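Local atomic coordinates of glutamyl-tRNA(Gln) amidotransferase subunit B, mitochondrial (Saccharomyces cerevisiae, PDB entry 4N0H), a protein that forms the B subunit of a mitochondrial amidotransferase assembly and is built largely on a GatB/GatE-type catalytic domain. Residues 88-93 with 284-289; 104-109 with 138-143. All blocks are in the same frame, centred on the assembly; numbering follows the deposited sequence.

Contact 1 (88-93 with 284-289)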
ATOM      1  N   PHE B  88       0.230 -10.567  -7.386  1.00 23.17           N
ATOM      2  CA  PHE B  88      -0.798  -9.709  -7.946  1.00 27.16           C
ATOM      3  C   PHE B  88      -0.260  -8.299  -8.139  1.00 25.36           C
ATOM      4  O   PHE B  88       0.475  -7.790  -7.295  1.00 27.28           O
ATOM      5  CB  PHE B  88      -2.028  -9.688  -7.040  1.00 25.77           C
ATOM      6  CG  PHE B  88      -2.784 -10.980  -7.026  1.00 26.33           C
ATOM      7  CD1 PHE B  88      -2.495 -11.957  -6.092  1.00 22.08           C
ATOM      8  CD2 PHE B  88      -3.764 -11.229  -7.969  1.00 26.62           C
ATOM      9  CE1 PHE B  88      -3.186 -13.153  -6.087  1.00 22.85           C
ATOM     10  CE2 PHE B  88      -4.458 -12.425  -7.968  1.00 29.28           C
ATOM     11  CZ  PHE B  88      -4.168 -13.386  -7.028  1.00 24.20           C
ATOM     12  N   ASP B  89      -0.636  -7.672  -9.248  1.00 26.65           N
ATOM     13  CA  ASP B  89      -0.213  -6.307  -9.542  1.00 27.78           C
ATOM     14  C   ASP B  89      -1.429  -5.406  -9.696  1.00 24.27           C
ATOM     15  O   ASP B  89      -2.528  -5.880  -9.968  1.00 30.34           O
ATOM     16  CB  ASP B  89       0.622  -6.267 -10.822  1.00 30.15           C
ATOM     17  CG  ASP B  89       1.641  -7.392 -10.887  1.00 34.48           C
ATOM     18  OD1 ASP B  89       1.476  -8.295 -11.740  1.00 29.03           O
ATOM     19  OD2 ASP B  89       2.600  -7.379 -10.079  1.00 32.26           O
ATOM     20  N   ARG B  90      -1.224  -4.105  -9.522  1.00 23.37           N
ATOM     21  CA  ARG B  90      -2.293  -3.127  -9.673  1.00 23.26           C
ATOM     22  C   ARG B  90      -2.295  -2.531 -11.078  1.00 28.55           C
ATOM     23  O   ARG B  90      -1.290  -1.980 -11.530  1.00 27.83           O
ATOM     24  CB  ARG B  90      -2.138  -2.010  -8.641  1.00 19.23           C
ATOM     25  CG  ARG B  90      -2.163  -2.506  -7.210  1.00 22.59           C
ATOM     26  CD  ARG B  90      -2.002  -1.367  -6.220  1.00 20.79           C
ATOM     27  NE  ARG B  90      -2.136  -1.835  -4.844  1.00 24.95           N
ATOM     28  CZ  ARG B  90      -1.970  -1.060  -3.777  1.00 27.65           C
ATOM     29  NH1 ARG B  90      -1.669   0.221  -3.930  1.00 23.38           N
ATOM     30  NH2 ARG B  90      -2.111  -1.563  -2.556  1.00 24.34           N
ATOM     31  N   LYS B  91      -3.429  -2.653 -11.759  1.00 26.52           N
ATOM     32  CA  LYS B  91      -3.623  -2.072 -13.079  1.00 29.07           C
ATOM     33  C   LYS B  91      -4.497  -0.837 -12.906  1.00 26.15           C
ATOM     34  O   LYS B  91      -5.683  -0.960 -12.608  1.00 27.05           O
ATOM     35  CB  LYS B  91      -4.298  -3.088 -14.004  1.00 28.46           C
ATOM     36  CG  LYS B  91      -4.658  -2.564 -15.390  1.00 32.09           C
ATOM     37  CD  LYS B  91      -5.406  -3.631 -16.187  1.00 34.79           C
ATOM     38  CE  LYS B  91      -5.724  -3.167 -17.599  1.00 37.61           C
ATOM     39  NZ  LYS B  91      -6.371  -4.258 -18.391  1.00 38.62           N
ATOM     40  N   HIS B  92      -3.912   0.345 -13.084  1.00 24.16           N
ATOM     41  CA  HIS B  92      -4.566   1.598 -12.695  1.00 27.70           C
ATOM     42  C   HIS B  92      -5.396   2.253 -13.806  1.00 31.62           C
ATOM     43  O   HIS B  92      -4.903   2.460 -14.919  1.00 28.43           O
ATOM     44  CB  HIS B  92      -3.531   2.617 -12.197  1.00 27.88           C
ATOM     45  CG  HIS B  92      -2.789   2.194 -10.964  1.00 29.00           C
ATOM     46  ND1 HIS B  92      -1.559   1.573 -11.011  1.00 28.00           N
ATOM     47  CD2 HIS B  92      -3.093   2.327  -9.651  1.00 26.12           C
ATOM     48  CE1 HIS B  92      -1.140   1.333  -9.779  1.00 27.27           C
ATOM     49  NE2 HIS B  92      -2.056   1.777  -8.936  1.00 26.01           N
ATOM     50  N   TYR B  93      -6.649   2.571 -13.482  1.00 27.02           N
ATOM     51  CA  TYR B  93      -7.488   3.464 -14.287  1.00 30.97           C
ATOM     52  C   TYR B  93      -8.762   3.851 -13.531  1.00 31.30           C
ATOM     53  O   TYR B  93      -9.173   3.158 -12.600  1.00 30.98           O
ATOM     54  CB  TYR B  93      -7.829   2.852 -15.650  1.00 35.40           C
ATOM     55  CG  TYR B  93      -8.655   1.589 -15.590  1.00 42.34           C
ATOM     56  CD1 TYR B  93      -8.052   0.345 -15.447  1.00 44.32           C
ATOM     57  CD2 TYR B  93     -10.040   1.640 -15.699  1.00 46.75           C
ATOM     58  CE1 TYR B  93      -8.807  -0.817 -15.402  1.00 48.96           C
ATOM     59  CE2 TYR B  93     -10.805   0.489 -15.655  1.00 50.54           C
ATOM     60  CZ  TYR B  93     -10.184  -0.736 -15.506  1.00 54.65           C
ATOM     61  OH  TYR B  93     -10.947  -1.880 -15.461  1.00 60.59           O
ATOM     62  N   ARG B 284       0.302   1.749 -15.470  1.00 30.45           N
ATOM     63  CA  ARG B 284       1.218   1.887 -14.342  1.00 27.70           C
ATOM     64  C   ARG B 284       1.203   0.651 -13.444  1.00 28.72           C
ATOM     65  O   ARG B 284       1.027   0.756 -12.226  1.00 27.52           O
ATOM     66  CB  ARG B 284       0.892   3.155 -13.544  1.00 25.36           C
ATOM     67  CG  ARG B 284       1.277   4.452 -14.268  1.00 29.64           C
ATOM     68  CD  ARG B 284       0.298   5.580 -13.980  1.00 32.75           C
ATOM     69  NE  ARG B 284      -1.008   5.311 -14.573  1.00 33.60           N
ATOM     70  CZ  ARG B 284      -2.173   5.563 -13.985  1.00 31.04           C
ATOM     71  NH1 ARG B 284      -2.217   6.102 -12.773  1.00 30.41           N
ATOM     72  NH2 ARG B 284      -3.298   5.265 -14.611  1.00 29.28           N
ATOM     73  N   TYR B 285       1.374  -0.516 -14.065  1.00 26.26           N
ATOM     74  CA  TYR B 285       1.389  -1.787 -13.344  1.00 29.35           C
ATOM     75  C   TYR B 285       2.400  -1.757 -12.203  1.00 31.83           C
ATOM     76  O   TYR B 285       3.582  -1.495 -12.412  1.00 33.11           O
ATOM     77  CB  TYR B 285       1.727  -2.943 -14.283  1.00 26.62           C
ATOM     78  CG  TYR B 285       0.671  -3.245 -15.327  1.00 31.52           C
ATOM     79  CD1 TYR B 285       0.858  -2.881 -16.655  1.00 36.14           C
ATOM     80  CD2 TYR B 285      -0.504  -3.908 -14.987  1.00 31.49           C
ATOM     81  CE1 TYR B 285      -0.092  -3.163 -17.616  1.00 39.89           C
ATOM     82  CE2 TYR B 285      -1.463  -4.194 -15.944  1.00 38.33           C
ATOM     83  CZ  TYR B 285      -1.249  -3.817 -17.257  1.00 38.65           C
ATOM     84  OH  TYR B 285      -2.196  -4.093 -18.217  1.00 40.82           O
ATOM     85  N   MET B 286       1.915  -2.016 -10.996  1.00 27.18           N
ATOM     86  CA  MET B 286       2.747  -2.024  -9.802  1.00 25.58           C
ATOM     87  C   MET B 286       2.426  -3.274  -9.010  1.00 23.57           C
ATOM     88  O   MET B 286       1.262  -3.530  -8.713  1.00 22.72           O
ATOM     89  CB  MET B 286       2.450  -0.789  -8.942  1.00 24.59           C
ATOM     90  CG  MET B 286       3.358  -0.639  -7.726  1.00 33.29           C
ATOM     91  SD  MET B 286       2.901   0.755  -6.659  1.00 37.37           S
ATOM     92  CE  MET B 286       1.355   0.173  -5.975  1.00 35.95           C
ATOM     93  N   PRO B 287       3.453  -4.067  -8.672  1.00 25.76           N
ATOM     94  CA  PRO B 287       3.207  -5.215  -7.794  1.00 27.43           C
ATOM     95  C   PRO B 287       2.534  -4.738  -6.514  1.00 29.40           C
ATOM     96  O   PRO B 287       2.949  -3.713  -5.966  1.00 25.73           O
ATOM     97  CB  PRO B 287       4.615  -5.723  -7.494  1.00 28.92           C
ATOM     98  CG  PRO B 287       5.414  -5.320  -8.688  1.00 29.46           C
ATOM     99  CD  PRO B 287       4.862  -3.979  -9.088  1.00 29.70           C
ATOM    100  N   ASP B 288       1.496  -5.437  -6.064  1.00 23.72           N
ATOM    101  CA  ASP B 288       0.801  -5.014  -4.859  1.00 25.62           C
ATOM    102  C   ASP B 288       1.750  -5.060  -3.662  1.00 26.53           C
ATOM    103  O   ASP B 288       2.433  -6.057  -3.444  1.00 28.18           O
ATOM    104  CB  ASP B 288      -0.439  -5.861  -4.597  1.00 26.32           C
ATOM    105  CG  ASP B 288      -1.329  -5.263  -3.532  1.00 24.00           C
ATOM    106  OD1 ASP B 288      -1.116  -5.560  -2.336  1.00 24.39           O
ATOM    107  OD2 ASP B 288      -2.239  -4.487  -3.889  1.00 25.58           O
ATOM    108  N   PRO B 289       1.818  -3.958  -2.902  1.00 29.30           N
ATOM    109  CA  PRO B 289       2.766  -3.872  -1.787  1.00 28.78           C
ATOM    110  C   PRO B 289       2.285  -4.570  -0.518  1.00 30.09           C
ATOM    111  O   PRO B 289       3.066  -4.691   0.424  1.00 30.16           O
ATOM    112  CB  PRO B 289       2.901  -2.363  -1.558  1.00 29.75           C
ATOM    113  CG  PRO B 289       1.620  -1.786  -2.058  1.00 30.25           C
ATOM    114  CD  PRO B 289       1.162  -2.667  -3.189  1.00 26.55           C
TER
HETATM  115  O   HOH W   1      -3.142  -3.964  -1.352  1.00 40.08           O
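Arg-90 and Asp-288 form a salt bridge on the tightly packed side of this antiparallel pairing. With the Arg-90 chain extended, NE anti to CB (chi3 175°), NE comes to 2.8 Å from Asp-288 OD2. The carboxylate oxygen lies close to the guanidinium plane, whereas NE approaches from above the carboxylate plane; the two planes are 64° apart. A weak second bond runs from NH2 to the same oxygen, and a water accepts from NH2 and probably donates to OD2. Pro-289 CD sits over one guanidinium face, offset toward its rim, 3.5 Å from Arg-90 NH2. Met-286 runs side by side with Arg-90, its CE 3.7 Å from Arg-90 NH1. At His-92 the ring meets the carbonyl with its edge: ND1 donates to Arg-284 O at 3.0 Å, well above the carbonyl plane, and also bonds Tyr-283 O. The Arg-284 guanidinium lays one face against His-92 CB. Polar side chains of another protein's chain bond Arg-90 NH1 and NH2, His-92 NE2 and Arg-284 NH1.

The other side is looser and partly exposed. Lys-91, extended throughout, lies alongside Tyr-285, with Lys-91 CG 3.6 Å from Tyr-285 CE2; His-107 stacks on the tyrosine ring.

Between the two sides, Arg-90 and Met-286 form a hydrogen-bonded pair, Arg-90 N reaching Met-286 O at 2.7 Å, while Asp-89 and Pro-287 form the neighbouring non-hydrogen-bonded pair. This two-residue antiparallel ladder adds the short strand 286-287 to strand 89-92 in the mixed sheet of the GatB/GatE catalytic domain, at an interface with another chain.

Contact 2 (104-109 with 138-143)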
ATOM      1  N   LEU B 104      -6.763  -5.639  -9.429  1.00 18.94           N
ATOM      2  CA  LEU B 104      -5.722  -6.598  -9.078  1.00 24.55           C
ATOM      3  C   LEU B 104      -5.704  -7.742 -10.084  1.00 25.59           C
ATOM      4  O   LEU B 104      -6.735  -8.357 -10.364  1.00 25.10           O
ATOM      5  CB  LEU B 104      -5.922  -7.129  -7.661  1.00 19.03           C
ATOM      6  CG  LEU B 104      -5.551  -6.135  -6.564  1.00 20.83           C
ATOM      7  CD1 LEU B 104      -6.052  -6.609  -5.201  1.00 20.37           C
ATOM      8  CD2 LEU B 104      -4.035  -5.931  -6.546  1.00 21.92           C
ATOM      9  N   THR B 105      -4.525  -8.006 -10.633  1.00 27.99           N
ATOM     10  CA  THR B 105      -4.352  -8.987 -11.698  1.00 30.15           C
ATOM     11  C   THR B 105      -2.907  -9.457 -11.691  1.00 26.80           C
ATOM     12  O   THR B 105      -2.041  -8.786 -11.151  1.00 31.46           O
ATOM     13  CB  THR B 105      -4.694  -8.387 -13.084  1.00 34.54           C
ATOM     14  OG1 THR B 105      -4.537  -9.392 -14.096  1.00 40.46           O
ATOM     15  CG2 THR B 105      -3.792  -7.205 -13.403  1.00 35.94           C
ATOM     16  N   GLN B 106      -2.645 -10.611 -12.287  1.00 31.59           N
ATOM     17  CA  GLN B 106      -1.292 -11.152 -12.298  1.00 31.09           C
ATOM     18  C   GLN B 106      -0.563 -10.828 -13.594  1.00 36.59           C
ATOM     19  O   GLN B 106      -0.405 -11.687 -14.460  1.00 43.60           O
ATOM     20  CB  GLN B 106      -1.327 -12.658 -12.076  1.00 27.62           C
ATOM     21  CG  GLN B 106      -2.083 -13.066 -10.834  1.00 26.30           C
ATOM     22  CD  GLN B 106      -1.869 -14.522 -10.494  1.00 29.97           C
ATOM     23  OE1 GLN B 106      -2.295 -15.409 -11.233  1.00 29.29           O
ATOM     24  NE2 GLN B 106      -1.184 -14.777  -9.381  1.00 31.18           N
ATOM     25  N   HIS B 107      -0.112  -9.584 -13.713  1.00 32.78           N
ATOM     26  CA  HIS B 107       0.527  -9.103 -14.932  1.00 33.83           C
ATOM     27  C   HIS B 107       1.953  -9.627 -15.115  1.00 36.69           C
ATOM     28  O   HIS B 107       2.251 -10.299 -16.103  1.00 41.00           O
ATOM     29  CB  HIS B 107       0.514  -7.571 -14.962  1.00 35.60           C
ATOM     30  CG  HIS B 107       1.175  -6.984 -16.170  1.00 40.71           C
ATOM     31  ND1 HIS B 107       2.401  -6.356 -16.118  1.00 43.46           N
ATOM     32  CD2 HIS B 107       0.781  -6.930 -17.465  1.00 38.88           C
ATOM     33  CE1 HIS B 107       2.734  -5.942 -17.327  1.00 41.42           C
ATOM     34  NE2 HIS B 107       1.768  -6.278 -18.162  1.00 41.55           N
ATOM     35  N   TYR B 108       2.830  -9.319 -14.165  1.00 31.49           N
ATOM     36  CA  TYR B 108       4.247  -9.672 -14.280  1.00 31.51           C
ATOM     37  C   TYR B 108       4.534 -11.150 -14.022  1.00 32.25           C
ATOM     38  O   TYR B 108       5.434 -11.723 -14.630  1.00 31.73           O
ATOM     39  CB  TYR B 108       5.103  -8.829 -13.324  1.00 32.88           C
ATOM     40  CG  TYR B 108       5.077  -7.345 -13.604  1.00 36.21           C
ATOM     41  CD1 TYR B 108       5.636  -6.829 -14.767  1.00 38.98           C
ATOM     42  CD2 TYR B 108       4.504  -6.458 -12.700  1.00 33.92           C
ATOM     43  CE1 TYR B 108       5.614  -5.471 -15.027  1.00 41.81           C
ATOM     44  CE2 TYR B 108       4.483  -5.101 -12.946  1.00 34.89           C
ATOM     45  CZ  TYR B 108       5.038  -4.612 -14.112  1.00 40.00           C
ATOM     46  OH  TYR B 108       5.020  -3.259 -14.366  1.00 42.64           O
ATOM     47  N   ARG B 109       3.789 -11.752 -13.099  1.00 31.60           N
ATOM     48  CA  ARG B 109       4.026 -13.140 -12.707  1.00 33.03           C
ATOM     49  C   ARG B 109       2.720 -13.926 -12.626  1.00 29.12           C
ATOM     50  O   ARG B 109       2.097 -14.006 -11.570  1.00 29.51           O
ATOM     51  CB  ARG B 109       4.763 -13.206 -11.367  1.00 35.54           C
ATOM     52  CG  ARG B 109       6.085 -12.447 -11.339  1.00 38.38           C
ATOM     53  CD  ARG B 109       6.941 -12.882 -10.161  1.00 49.68           C
ATOM     54  NE  ARG B 109       7.159 -14.329 -10.169  1.00 60.39           N
ATOM     55  CZ  ARG B 109       8.135 -14.935 -10.841  1.00 66.99           C
ATOM     56  NH1 ARG B 109       8.990 -14.221 -11.563  1.00 69.93           N
ATOM     57  NH2 ARG B 109       8.256 -16.255 -10.790  1.00 66.13           N
ATOM     58  N   LEU B 138      -1.890 -18.384 -17.642  1.00 35.61           N
ATOM     59  CA  LEU B 138      -3.116 -18.521 -16.882  1.00 32.18           C
ATOM     60  C   LEU B 138      -3.012 -17.523 -15.730  1.00 32.12           C
ATOM     61  O   LEU B 138      -2.050 -17.567 -14.968  1.00 30.66           O
ATOM     62  CB  LEU B 138      -3.179 -19.953 -16.358  1.00 39.37           C
ATOM     63  CG  LEU B 138      -4.460 -20.636 -15.909  1.00 43.36           C
ATOM     64  CD1 LEU B 138      -4.323 -22.131 -16.168  1.00 40.42           C
ATOM     65  CD2 LEU B 138      -4.708 -20.371 -14.438  1.00 43.99           C
ATOM     66  N   GLN B 139      -3.975 -16.608 -15.618  1.00 33.49           N
ATOM     67  CA  GLN B 139      -3.903 -15.539 -14.614  1.00 35.47           C
ATOM     68  C   GLN B 139      -5.160 -15.450 -13.749  1.00 32.39           C
ATOM     69  O   GLN B 139      -6.271 -15.616 -14.242  1.00 30.74           O
ATOM     70  CB  GLN B 139      -3.683 -14.178 -15.287  1.00 42.68           C
ATOM     71  CG  GLN B 139      -2.371 -14.029 -16.036  1.00 53.71           C
ATOM     72  CD  GLN B 139      -2.205 -12.649 -16.655  1.00 61.85           C
ATOM     73  OE1 GLN B 139      -3.155 -11.867 -16.727  1.00 64.95           O
ATOM     74  NE2 GLN B 139      -0.987 -12.340 -17.095  1.00 64.02           N
ATOM     75  N   ILE B 140      -4.979 -15.167 -12.462  1.00 27.24           N
ATOM     76  CA  ILE B 140      -6.107 -14.895 -11.577  1.00 25.66           C
ATOM     77  C   ILE B 140      -6.273 -13.385 -11.470  1.00 28.03           C
ATOM     78  O   ILE B 140      -5.291 -12.664 -11.290  1.00 26.67           O
ATOM     79  CB  ILE B 140      -5.875 -15.472 -10.168  1.00 27.64           C
ATOM     80  CG1 ILE B 140      -5.652 -16.984 -10.236  1.00 28.64           C
ATOM     81  CG2 ILE B 140      -7.045 -15.136  -9.246  1.00 28.36           C
ATOM     82  CD1 ILE B 140      -5.031 -17.563  -8.975  1.00 29.60           C
ATOM     83  N   GLU B 141      -7.505 -12.899 -11.590  1.00 27.33           N
ATOM     84  CA  GLU B 141      -7.744 -11.462 -11.464  1.00 30.53           C
ATOM     85  C   GLU B 141      -9.150 -11.105 -10.980  1.00 28.17           C
ATOM     86  O   GLU B 141     -10.061 -11.933 -11.013  1.00 25.54           O
ATOM     87  CB  GLU B 141      -7.444 -10.749 -12.783  1.00 34.86           C
ATOM     88  CG  GLU B 141      -8.310 -11.185 -13.940  1.00 41.03           C
ATOM     89  CD  GLU B 141      -7.899 -10.523 -15.241  1.00 50.49           C
ATOM     90  OE1 GLU B 141      -8.781 -10.272 -16.088  1.00 52.44           O
ATOM     91  OE2 GLU B 141      -6.690 -10.254 -15.411  1.00 52.41           O
ATOM     92  N   GLN B 142      -9.306  -9.858 -10.540  1.00 25.43           N
ATOM     93  CA  GLN B 142     -10.577  -9.348 -10.039  1.00 26.57           C
ATOM     94  C   GLN B 142     -11.528  -8.993 -11.161  1.00 27.16           C
ATOM     95  O   GLN B 142     -11.119  -8.403 -12.159  1.00 28.97           O
ATOM     96  CB  GLN B 142     -10.354  -8.067  -9.231  1.00 27.13           C
ATOM     97  CG  GLN B 142      -9.871  -8.250  -7.825  1.00 29.28           C
ATOM     98  CD  GLN B 142      -9.714  -6.914  -7.112  1.00 32.40           C
ATOM     99  OE1 GLN B 142      -9.212  -5.945  -7.689  1.00 30.04           O
ATOM    100  NE2 GLN B 142     -10.168  -6.850  -5.865  1.00 31.00           N
ATOM    101  N   ASP B 143     -12.805  -9.313 -10.980  1.00 26.19           N
ATOM    102  CA  ASP B 143     -13.837  -8.777 -11.859  1.00 28.22           C
ATOM    103  C   ASP B 143     -14.197  -7.374 -11.376  1.00 30.70           C
ATOM    104  O   ASP B 143     -13.938  -7.016 -10.220  1.00 26.89           O
ATOM    105  CB  ASP B 143     -15.081  -9.674 -11.859  1.00 31.20           C
ATOM    106  CG  ASP B 143     -15.883  -9.574 -13.154  1.00 40.56           C
ATOM    107  OD1 ASP B 143     -16.799 -10.401 -13.354  1.00 41.87           O
ATOM    108  OD2 ASP B 143     -15.595  -8.679 -13.979  1.00 40.64           O
TER
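Gln-139, the first residue of 138-143 to reach across, brings NE2 to 2.8 Å from Gln-106 O, but at too poor an angle for a hydrogen bond. Next, Ile-140 lies side by side with Gln-106. The glutamine has CG anti to its own carbonyl carbon, its chain runs extended to CD, and the turn of the amide (chi3 -67°) presents OE1 to Ile-140 N at 3.0 Å. That bond is nearly straight (170° at the hydrogen), although the donor is tilted 35° from the amide carbonyl plane. The return bond, Gln-106 N to Ile-140 O, is weak, so a side-chain oxygen takes the better-formed link at this point.

At Glu-141 the partner is Thr-105. Their side chains point the same way, and Thr-105 OG1 donates to Glu-141 OE2 at 2.7 Å, on the anti side of the carboxylate. With OG1 anti to its backbone N, the threonine hydroxyl also comes within 3.5 Å of Glu-141 CB.

Gln-142 closes the contact with two bonds to Leu-104. Its N donates to Leu-104 O at 3.0 Å, while its OE1 accepts from Leu-104 N, also at 3.0 Å. The same OE1 rests 3.5 Å from Leu-104 CB, and the NE2 end of the amide is bonded to Asn-166 OD1.

Strands 102-120 and 130-142 are therefore joined here as much by side chains as by backbone. Two glutamine carbonyl oxygens accept backbone N-H groups in this buried region, and the carboxylate of Glu-141 accepts a hydroxyl, which is consistent with a specific polar seam where regular strand pairing becomes irregular.

From the N terminus the chain first reaches 88-93, whose strand is followed directly by strand 102-120, carrying 104-109. Contact 2 then closes a short loop when strand 130-142 returns antiparallel and brings in 138-143. Contact 1 closes only after a far longer excursion, at 284-289, so contact 2 is nested within its loop. Their centres are about 10 Å apart, and strands 89-92 and 102-120 are neighbours in one sheet. Asp-89 N is 2.6 Å from Thr-105 O, a probable hydrogen bond, and Phe-88 CE2 packs 3.4 Å from Ile-140 O. The four segments thus give the strand order 286-287, 89-92, 102-120, 130-142 across this sheet.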